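Local coordinates for protein lipolytic enzyme (Clostridium thermocellum, PDB 2VPT) that probably removes acetyl groups from acetylated xylan, being the family 3 carbohydrate esterase domain of a cellulosomal enzyme, with an SGNH-hydrolase fold, at residues S53-P56 with D57-H60; N103-G106 with L107-I111; S173-G176 with L177-S180; N189-Y192 with K193-D197. All coordinates share one frame; numbering follows the deposited sequence.

Overall arrangement
All four contacts are local, each made within one continuous run of chain; they follow one another in series without nesting or crossing. Interaction 1 comes first, in the loop between strands 48-49 and 59-62, where residues 53-58 lead into the calcium site. Interaction 2 starts helix 104-117, its centre about 29 Å from that of interaction 1, across the chain's centre. Interaction 3 closes the loop between helices 168-171 and 181-203, which carries the probable catalytic His178 and Asp175. Interaction 4 lies farther along helix 181-203, against the central sheet; its nearest atoms are about 8 Å from those of interaction 3.

Interaction 1. Residues S53-P56 with D57-H60; sequences SSLP and DKDH. With CA (calcium ion), chain B.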
loop_
_atom_site.group_PDB
_atom_site.type_symbol
_atom_site.label_atom_id
_atom_site.label_comp_id
_atom_site.label_asym_id
_atom_site.label_seq_id
_atom_site.Cartn_x
_atom_site.Cartn_y
_atom_site.Cartn_z
ATOM N N SER A 53 -9.036 -3.880 7.217
ATOM C CA SER A 53 -9.069 -4.679 8.437
ATOM C C SER A 53 -9.731 -6.047 8.239
ATOM O O SER A 53 -9.363 -7.021 8.892
ATOM C CB SER A 53 -9.764 -3.901 9.568
ATOM O OG SER A 53 -8.831 -3.046 10.200
ATOM N N SER A 54 -10.684 -6.108 7.312
ATOM C CA SER A 54 -11.462 -7.320 7.066
ATOM C C SER A 54 -10.691 -8.465 6.420
ATOM O O SER A 54 -11.110 -9.616 6.507
ATOM C CB SER A 54 -12.698 -7.023 6.232
ATOM O OG SER A 54 -12.354 -6.726 4.874
ATOM N N LEU A 55 -9.574 -8.154 5.751
ATOM C CA LEU A 55 -8.793 -9.179 5.085
ATOM C C LEU A 55 -7.829 -9.802 6.086
ATOM O O LEU A 55 -6.939 -9.111 6.575
ATOM C CB LEU A 55 -8.018 -8.539 3.923
ATOM C CG LEU A 55 -6.971 -9.413 3.208
ATOM C CD1 LEU A 55 -7.562 -10.747 2.748
ATOM C CD2 LEU A 55 -6.348 -8.630 2.022
ATOM N N PRO A 56 -7.997 -11.087 6.428
ATOM C CA PRO A 56 -7.111 -11.648 7.451
ATOM C C PRO A 56 -5.646 -11.780 7.045
ATOM O O PRO A 56 -4.760 -11.679 7.877
ATOM C CB PRO A 56 -7.753 -13.024 7.748
ATOM C CG PRO A 56 -9.152 -12.881 7.287
ATOM C CD PRO A 56 -9.050 -12.049 6.051
ATOM N N ASP A 57 -5.417 -12.001 5.760
ATOM C CA ASP A 57 -4.085 -12.277 5.248
ATOM C C ASP A 57 -3.747 -11.243 4.178
ATOM O O ASP A 57 -4.227 -11.309 3.036
ATOM C CB ASP A 57 -4.013 -13.697 4.683
ATOM C CG ASP A 57 -2.594 -14.141 4.413
ATOM O OD1 ASP A 57 -1.724 -13.250 4.254
ATOM O OD2 ASP A 57 -2.327 -15.374 4.353
ATOM N N LYS A 58 -2.933 -10.272 4.585
ATOM C CA LYS A 58 -2.681 -9.069 3.799
ATOM C C LYS A 58 -1.337 -9.117 3.056
ATOM O O LYS A 58 -0.916 -8.114 2.456
ATOM C CB LYS A 58 -2.723 -7.844 4.717
ATOM C CG LYS A 58 -4.074 -7.628 5.403
ATOM C CD LYS A 58 -3.986 -6.563 6.531
ATOM C CE LYS A 58 -5.235 -6.515 7.451
ATOM N NZ LYS A 58 -5.356 -7.702 8.315
ATOM N N ASP A 59 -0.673 -10.271 3.063
ATOM C CA ASP A 59 0.633 -10.397 2.420
ATOM C C ASP A 59 0.517 -10.486 0.907
ATOM O O ASP A 59 -0.402 -11.108 0.383
ATOM C CB ASP A 59 1.355 -11.639 2.926
ATOM C CG ASP A 59 1.433 -11.685 4.433
ATOM O OD1 ASP A 59 1.808 -10.668 5.059
ATOM O OD2 ASP A 59 1.097 -12.749 4.996
ATOM N N HIS A 60 1.462 -9.875 0.200
ATOM C CA HIS A 60 1.445 -9.931 -1.269
ATOM C C HIS A 60 2.768 -9.441 -1.854
ATOM O O HIS A 60 3.652 -8.991 -1.125
ATOM C CB HIS A 60 0.284 -9.116 -1.836
ATOM C CG HIS A 60 0.359 -7.649 -1.551
ATOM N ND1 HIS A 60 1.063 -6.768 -2.349
ATOM C CD2 HIS A 60 -0.185 -6.904 -0.558
ATOM C CE1 HIS A 60 0.941 -5.544 -1.859
ATOM N NE2 HIS A 60 0.184 -5.600 -0.771
HETATM CA CA CA B . 0.098 -14.881 4.672
HETATM O O HOH W 1 -7.077 -7.099 10.323
HETATM O O HOH W 2 -3.119 -9.174 8.987
HETATM O O HOH W 3 -0.432 -14.867 6.930
HETATM O O HOH W 4 2.423 -15.244 5.130
#
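The side chain of Lys58 folds back onto the carbonyl oxygen of Leu55, with CE 3.2 Å from Leu55 O and NZ hydrogen-bonded to that same oxygen at 2.7 Å. The chain runs extended until its last torsion, where a bend (chi4 70°) turns NZ onto the carbonyl, which it meets nearly head-on at a C=O...N angle of 164°. Two waters extend the grip of the ammonium group, one linking NZ to Ser53 O and the other linking it to Pro56 O, so the carbonyls of Ser53, Leu55 and Pro56 are all tied to one nitrogen, that of Leu55 directly and the other two through water. The Leu55 side chain comes back toward the next residues too, its CG lying 3.3 Å from Asp57 O, while Leu55 and Pro56 also rest on Tyr32 of helix 28-37. Farther along the loop, Asp57 holds a calcium ion with both oxygens, OD1 and OD2 each at 2.5 Å, and Asp59 adds OD2 at 2.4 Å. A weak bond from Asp59 N to Asp57 OD1 links the two ligand residues, and Arg49 pairs with the other oxygen of Asp59. With Asp43 OD1, Phe44 O and two further waters, this completes a seven-ligand, all-oxygen calcium site.

Interaction 2. Residues N103-G106 with L107-I111; sequences NATG and LSNLI
Helix 104-117 begins here with an N-cap, Asn103, whose backbone and side-chain oxygens both take N-H groups of the first turn. Asn103 O accepts from Leu107 N at 3.0 Å, the first main-chain bond to span the two segments. The side-chain oxygen OD1 bends round to Gly106 N at 2.8 Å, but the fit is not ideal: the N-H...O angle is 134°, and the donor lies well above the amide plane. With CG roughly anti to the backbone N, a chi1 of -156° brings the amide oxygen to the N-H of the residue three further on. Its ND2 is engaged as well, by Asp95 OD1, so the amide is held at both of its polar atoms and its rotation is fixed.

The same i to i+4 pattern of an alpha-helix continues, with Ala104 O receiving Ser108 N, Thr105 O receiving Asn109 N and Gly106 O receiving Leu110 N. On the outer side, Thr105 and Asn109 lie side by side and point the same way; the methyl CG2 of Thr105 touches ND2 of Asn109 at 3.5 Å. The Asn109 CG also sits close to Thr105 O, at 3.2 Å. Ser108, with OG anti to its N, sends its hydroxyl to Lys149 NZ on helix 142-151. The buried residues pack inward: Leu107 touches Ile68 of helix 68-82 and Ile142 of helix 142-151, Leu110 reaches Ile71 and Ile91, and Ile111 rests on Leu123 and Val125 of strand 122-126.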
loop_
_atom_site.group_PDB
_atom_site.type_symbol
_atom_site.label_atom_id
_atom_site.label_comp_id
_atom_site.label_asym_id
_atom_site.label_seq_id
_atom_site.Cartn_x
_atom_site.Cartn_y
_atom_site.Cartn_z
ATOM N N ASN A 103 5.088 -5.370 -24.115
ATOM C CA ASN A 103 6.164 -6.252 -23.727
ATOM C C ASN A 103 5.804 -7.727 -23.725
ATOM O O ASN A 103 5.925 -8.423 -22.713
ATOM C CB ASN A 103 6.749 -5.811 -22.384
ATOM C CG ASN A 103 8.170 -6.277 -22.178
ATOM O OD1 ASN A 103 8.760 -6.944 -23.043
ATOM N ND2 ASN A 103 8.752 -5.923 -21.026
ATOM N N ALA A 104 5.398 -8.202 -24.894
ATOM C CA ALA A 104 5.136 -9.603 -25.106
ATOM C C ALA A 104 6.360 -10.452 -24.801
ATOM O O ALA A 104 6.269 -11.459 -24.106
ATOM C CB ALA A 104 4.664 -9.820 -26.534
ATOM N N THR A 105 7.524 -10.054 -25.315
ATOM C CA THR A 105 8.728 -10.828 -25.074
ATOM C C THR A 105 9.122 -10.857 -23.591
ATOM O O THR A 105 9.538 -11.896 -23.062
ATOM C CB THR A 105 9.921 -10.313 -25.932
ATOM O OG1 THR A 105 9.620 -10.509 -27.317
ATOM C CG2 THR A 105 11.176 -11.059 -25.585
ATOM N N GLY A 106 8.977 -9.720 -22.920
ATOM C CA GLY A 106 9.266 -9.643 -21.497
ATOM C C GLY A 106 8.372 -10.562 -20.676
ATOM O O GLY A 106 8.859 -11.249 -19.782
ATOM N N LEU A 107 7.085 -10.596 -21.007
ATOM C CA LEU A 107 6.145 -11.478 -20.295
ATOM C C LEU A 107 6.519 -12.948 -20.508
ATOM O O LEU A 107 6.568 -13.733 -19.567
ATOM C CB LEU A 107 4.712 -11.205 -20.730
ATOM C CG LEU A 107 3.656 -12.052 -20.010
ATOM C CD1 LEU A 107 3.652 -11.744 -18.498
ATOM C CD2 LEU A 107 2.292 -11.826 -20.649
ATOM N N SER A 108 6.796 -13.310 -21.762
ATOM C CA SER A 108 7.168 -14.675 -22.101
ATOM C C SER A 108 8.404 -15.091 -21.326
ATOM O O SER A 108 8.464 -16.177 -20.757
ATOM C CB SER A 108 7.445 -14.777 -23.610
ATOM O OG SER A 108 7.734 -16.121 -23.982
ATOM N N ASN A 109 9.406 -14.215 -21.309
ATOM C CA ASN A 109 10.644 -14.499 -20.601
ATOM C C ASN A 109 10.455 -14.585 -19.086
ATOM O O ASN A 109 11.101 -15.386 -18.424
ATOM C CB ASN A 109 11.726 -13.458 -20.939
ATOM C CG ASN A 109 12.197 -13.551 -22.367
ATOM O OD1 ASN A 109 11.973 -14.562 -23.049
ATOM N ND2 ASN A 109 12.828 -12.487 -22.842
ATOM N N LEU A 110 9.588 -13.730 -18.544
ATOM C CA LEU A 110 9.294 -13.771 -17.114
ATOM C C LEU A 110 8.618 -15.082 -16.709
ATOM O O LEU A 110 8.954 -15.642 -15.680
ATOM C CB LEU A 110 8.445 -12.555 -16.726
ATOM C CG LEU A 110 7.950 -12.517 -15.271
ATOM C CD1 LEU A 110 9.116 -12.595 -14.289
ATOM C CD2 LEU A 110 7.162 -11.239 -15.055
ATOM N N ILE A 111 7.691 -15.573 -17.522
ATOM C CA ILE A 111 7.061 -16.873 -17.273
ATOM C C ILE A 111 8.128 -17.965 -17.237
ATOM O O ILE A 111 8.180 -18.769 -16.318
ATOM C CB ILE A 111 5.976 -17.192 -18.333
ATOM C CG1 ILE A 111 4.777 -16.232 -18.169
ATOM C CG2 ILE A 111 5.528 -18.666 -18.251
ATOM C CD1 ILE A 111 3.866 -16.183 -19.376
#

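Interaction 3. Residues S173-G176 with L177-S180; sequences SWDG and LHLS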
loop_
_atom_site.group_PDB
_atom_site.type_symbol
_atom_site.label_atom_id
_atom_site.label_comp_id
_atom_site.label_asym_id
_atom_site.label_seq_id
_atom_site.Cartn_x
_atom_site.Cartn_y
_atom_site.Cartn_z
ATOM N N SER A 173 -12.505 3.683 -9.716
ATOM C CA SER A 173 -12.417 4.482 -8.510
ATOM C C SER A 173 -12.397 5.980 -8.806
ATOM O O SER A 173 -12.363 6.410 -9.954
ATOM C CB SER A 173 -11.141 4.115 -7.748
ATOM O OG SER A 173 -10.014 4.727 -8.343
ATOM N N TRP A 174 -12.411 6.757 -7.734
ATOM C CA TRP A 174 -12.287 8.211 -7.797
ATOM C C TRP A 174 -11.063 8.724 -8.575
ATOM O O TRP A 174 -11.077 9.855 -9.061
ATOM C CB TRP A 174 -12.251 8.777 -6.371
ATOM C CG TRP A 174 -11.141 8.195 -5.563
ATOM C CD1 TRP A 174 -11.171 7.044 -4.819
ATOM C CD2 TRP A 174 -9.817 8.715 -5.437
ATOM N NE1 TRP A 174 -9.944 6.819 -4.245
ATOM C CE2 TRP A 174 -9.096 7.831 -4.604
ATOM C CE3 TRP A 174 -9.168 9.841 -5.951
ATOM C CZ2 TRP A 174 -7.764 8.043 -4.271
ATOM C CZ3 TRP A 174 -7.846 10.050 -5.613
ATOM C CH2 TRP A 174 -7.159 9.155 -4.783
ATOM N N ASP A 175 -9.995 7.927 -8.693
ATOM C CA ASP A 175 -8.810 8.377 -9.443
ATOM C C ASP A 175 -8.933 8.247 -10.967
ATOM O O ASP A 175 -8.040 8.683 -11.711
ATOM C CB ASP A 175 -7.504 7.738 -8.905
ATOM C CG ASP A 175 -7.302 6.277 -9.314
ATOM O OD1 ASP A 175 -8.009 5.751 -10.200
ATOM O OD2 ASP A 175 -6.382 5.650 -8.728
ATOM N N GLY A 176 -10.037 7.660 -11.429
ATOM C CA GLY A 176 -10.331 7.567 -12.851
ATOM C C GLY A 176 -9.559 6.518 -13.621
ATOM O O GLY A 176 -9.715 6.417 -14.829
ATOM N N LEU A 177 -8.756 5.709 -12.929
ATOM C CA LEU A 177 -7.887 4.725 -13.589
ATOM C C LEU A 177 -7.974 3.334 -12.953
ATOM O O LEU A 177 -8.165 2.326 -13.647
ATOM C CB LEU A 177 -6.444 5.221 -13.527
ATOM C CG LEU A 177 -5.327 4.351 -14.091
ATOM C CD1 LEU A 177 -5.529 4.095 -15.581
ATOM C CD2 LEU A 177 -3.987 5.020 -13.831
ATOM N N HIS A 178 -7.800 3.290 -11.636
ATOM C CA HIS A 178 -7.815 2.046 -10.892
ATOM C C HIS A 178 -9.227 1.647 -10.521
ATOM O O HIS A 178 -10.138 2.476 -10.479
ATOM C CB HIS A 178 -6.976 2.180 -9.626
ATOM C CG HIS A 178 -5.519 2.356 -9.902
ATOM N ND1 HIS A 178 -4.898 3.579 -9.825
ATOM C CD2 HIS A 178 -4.572 1.469 -10.281
ATOM C CE1 HIS A 178 -3.617 3.435 -10.133
ATOM N NE2 HIS A 178 -3.397 2.166 -10.422
ATOM N N LEU A 179 -9.383 0.362 -10.252
ATOM C CA LEU A 179 -10.678 -0.199 -9.899
ATOM C C LEU A 179 -11.213 0.326 -8.570
ATOM O O LEU A 179 -10.458 0.627 -7.649
ATOM C CB LEU A 179 -10.587 -1.731 -9.840
ATOM C CG LEU A 179 -10.311 -2.454 -11.159
ATOM C CD1 LEU A 179 -9.918 -3.880 -10.859
ATOM C CD2 LEU A 179 -11.504 -2.382 -12.121
ATOM N N SER A 180 -12.542 0.406 -8.490
ATOM C CA SER A 180 -13.251 0.607 -7.238
ATOM C C SER A 180 -13.331 -0.694 -6.447
ATOM O O SER A 180 -12.950 -1.765 -6.929
ATOM C CB SER A 180 -14.675 1.040 -7.547
ATOM O OG SER A 180 -15.329 -0.012 -8.237
#
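Asp175 OD1 is gripped by two backbone N-H groups, those of Leu177 at 2.8 Å and His178 at 2.9 Å. The His178 N-H uses the syn lone pair of this oxygen, whereas Leu177 N comes from the anti side, some way out of the carboxylate plane. The second oxygen, OD2, takes the ring: His178 ND1 donates to it at 2.8 Å, with the oxygen at the ring edge and close to the ring plane, although the carboxylate and imidazole planes are turned 54° apart. The two backbone N-H groups on OD1 thus help fix the carboxylate's rotation while OD2 takes the ring, and Asp175 CG, wedged between its own backbone N and carbonyl carbon (chi1 76°), turns back toward the chain that follows.

A second knot lies at Ser173. Its N-H bonds to His178 O at 2.8 Å, nearly straight and in the carbonyl plane, while its OG donates to that same oxygen from above the plane. OG also accepts from Asp175 N at 3.2 Å, making an ST turn within the type I beta turn from Ser173 to Gly176. His178 NE2 goes on to Ser14 OG, so the three side chains have the geometry of the Ser-His-Asp catalytic triad expected in SGNH hydrolases, and that is probably their role here.

Trp174 of the second subunit meets the His178 ring at a slant. Between helices 168-171 and 181-203, the loop ends at Ser180, whose OG caps the latter helix at Gly183 N and also bonds to Thr170 O.

Interaction 4. Residues N189-Y192 with K193-D197; sequences NIWY and KYTID
Ile196 lies over one face of the Tyr192 ring, its CB 4.0 Å from the ring centroid and only 12° off the normal, a CH-pi contact. The Tyr192 ring reaches forward because its CG is anti to the backbone N (chi1 -179°), and it runs alongside Ile196, whose CG1 meets Tyr192 OH at 3.6 Å. About half a turn round the helix, Ile190 and Tyr194 also lie side by side, pointing the same way: the methyl CG2 of Ile190 touches Tyr194 CD2 at 3.7 Å, and Ile190 O lies at the edge of that ring.

Behind these side chains the helix backbone sets the spacing. Lys193 N bonds to Asn189 O and Tyr194 N to Ile190 O in regular i to i+4 fashion. Around Thr195 the pattern doubles up. Its OG1 donates to Trp191 O at 2.7 Å from above the carbonyl plane, beside a weak bond from Thr195 N to the same oxygen at 2.9 Å. Thr195 N also reaches Tyr192 O at 3.2 Å, so this N-H is shared between two carbonyls, and Tyr192 O takes Ile196 N as well, at 3.0 Å. The buried hydroxyl of Thr195 is thus satisfied by its own helix.

Farther out, Glu163 holds two ends, forming a salt bridge with Lys193 NZ and a hydrogen bond with Tyr194 OH. Helix 181-203 lies against the central sheet here: Trp191 stacks with Tyr27 and Phe88 and packs on strands 122-126 and 156-159, while Tyr192 leans on Leu31 and Leu34 of helix 28-37.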
loop_
_atom_site.group_PDB
_atom_site.type_symbol
_atom_site.label_atom_id
_atom_site.label_comp_id
_atom_site.label_asym_id
_atom_site.label_seq_id
_atom_site.Cartn_x
_atom_site.Cartn_y
_atom_site.Cartn_z
ATOM N N ASN A 189 -13.947 -12.439 -8.525
ATOM C CA ASN A 189 -14.818 -13.515 -9.015
ATOM C C ASN A 189 -14.289 -14.208 -10.254
ATOM O O ASN A 189 -14.461 -15.415 -10.408
ATOM C CB ASN A 189 -16.255 -13.028 -9.143
ATOM C CG ASN A 189 -16.967 -13.066 -7.784
ATOM O OD1 ASN A 189 -16.934 -12.116 -7.029
ATOM N ND2 ASN A 189 -17.539 -14.216 -7.452
ATOM N N ILE A 190 -13.579 -13.463 -11.107
ATOM C CA ILE A 190 -12.982 -14.051 -12.301
ATOM C C ILE A 190 -11.740 -14.871 -11.923
ATOM O O ILE A 190 -11.553 -15.976 -12.413
ATOM C CB ILE A 190 -12.678 -12.990 -13.366
ATOM C CG1 ILE A 190 -13.959 -12.255 -13.790
ATOM C CG2 ILE A 190 -11.993 -13.629 -14.581
ATOM C CD1 ILE A 190 -13.723 -10.975 -14.554
ATOM N N TRP A 191 -10.886 -14.364 -11.028
ATOM C CA TRP A 191 -9.816 -15.206 -10.522
ATOM C C TRP A 191 -10.378 -16.523 -9.978
ATOM O O TRP A 191 -9.822 -17.589 -10.233
ATOM C CB TRP A 191 -9.042 -14.530 -9.384
ATOM C CG TRP A 191 -8.044 -13.458 -9.797
ATOM C CD1 TRP A 191 -8.230 -12.122 -9.718
ATOM C CD2 TRP A 191 -6.715 -13.648 -10.325
ATOM N NE1 TRP A 191 -7.105 -11.452 -10.161
ATOM C CE2 TRP A 191 -6.165 -12.374 -10.529
ATOM C CE3 TRP A 191 -5.940 -14.769 -10.633
ATOM C CZ2 TRP A 191 -4.871 -12.188 -11.047
ATOM C CZ3 TRP A 191 -4.665 -14.587 -11.147
ATOM C CH2 TRP A 191 -4.143 -13.308 -11.335
ATOM N N TYR A 192 -11.445 -16.441 -9.177
ATOM C CA TYR A 192 -12.045 -17.645 -8.619
ATOM C C TYR A 192 -12.448 -18.612 -9.733
ATOM O O TYR A 192 -12.087 -19.777 -9.704
ATOM C CB TYR A 192 -13.230 -17.282 -7.723
ATOM C CG TYR A 192 -13.892 -18.486 -7.078
ATOM C CD1 TYR A 192 -13.501 -18.926 -5.823
ATOM C CD2 TYR A 192 -14.891 -19.187 -7.739
ATOM C CE1 TYR A 192 -14.103 -20.020 -5.233
ATOM C CE2 TYR A 192 -15.504 -20.272 -7.153
ATOM C CZ TYR A 192 -15.093 -20.693 -5.915
ATOM O OH TYR A 192 -15.710 -21.787 -5.329
ATOM N N LYS A 193 -13.195 -18.102 -10.698
ATOM C CA LYS A 193 -13.644 -18.917 -11.841
ATOM C C LYS A 193 -12.511 -19.719 -12.475
ATOM O O LYS A 193 -12.635 -20.916 -12.740
ATOM C CB LYS A 193 -14.325 -18.017 -12.868
ATOM C CG LYS A 193 -14.669 -18.692 -14.199
ATOM C CD LYS A 193 -15.362 -17.724 -15.126
ATOM C CE LYS A 193 -15.529 -18.338 -16.509
ATOM N NZ LYS A 193 -16.178 -17.419 -17.450
ATOM N N TYR A 194 -11.396 -19.044 -12.734
ATOM C CA TYR A 194 -10.287 -19.652 -13.467
ATOM C C TYR A 194 -9.306 -20.441 -12.606
ATOM O O TYR A 194 -8.513 -21.212 -13.124
ATOM C CB TYR A 194 -9.552 -18.578 -14.303
ATOM C CG TYR A 194 -10.325 -18.152 -15.544
ATOM C CD1 TYR A 194 -10.142 -18.812 -16.751
ATOM C CD2 TYR A 194 -11.213 -17.092 -15.526
ATOM C CE1 TYR A 194 -10.843 -18.450 -17.872
ATOM C CE2 TYR A 194 -11.933 -16.718 -16.664
ATOM C CZ TYR A 194 -11.737 -17.409 -17.839
ATOM O OH TYR A 194 -12.426 -17.065 -18.990
ATOM N N THR A 195 -9.356 -20.271 -11.277
ATOM C CA THR A 195 -8.401 -20.953 -10.395
ATOM C C THR A 195 -8.957 -22.062 -9.508
ATOM O O THR A 195 -8.207 -22.919 -9.065
ATOM C CB THR A 195 -7.676 -19.955 -9.450
ATOM O OG1 THR A 195 -8.622 -19.368 -8.540
ATOM C CG2 THR A 195 -6.913 -18.847 -10.258
ATOM N N ILE A 196 -10.258 -22.046 -9.236
ATOM C CA ILE A 196 -10.785 -22.906 -8.161
ATOM C C ILE A 196 -10.551 -24.407 -8.395
ATOM O O ILE A 196 -10.128 -25.123 -7.500
ATOM C CB ILE A 196 -12.270 -22.599 -7.852
ATOM C CG1 ILE A 196 -12.742 -23.395 -6.627
ATOM C CG2 ILE A 196 -13.165 -22.904 -9.034
ATOM C CD1 ILE A 196 -11.949 -23.134 -5.339
ATOM N N ASP A 197 -10.776 -24.877 -9.612
ATOM C CA ASP A 197 -10.617 -26.299 -9.878
ATOM C C ASP A 197 -9.178 -26.756 -9.711
ATOM O O ASP A 197 -8.912 -27.789 -9.128
ATOM C CB ASP A 197 -11.176 -26.646 -11.258
ATOM C CG ASP A 197 -12.682 -26.440 -11.325
ATOM O OD1 ASP A 197 -13.386 -26.975 -10.448
ATOM O OD2 ASP A 197 -13.170 -25.733 -12.228
#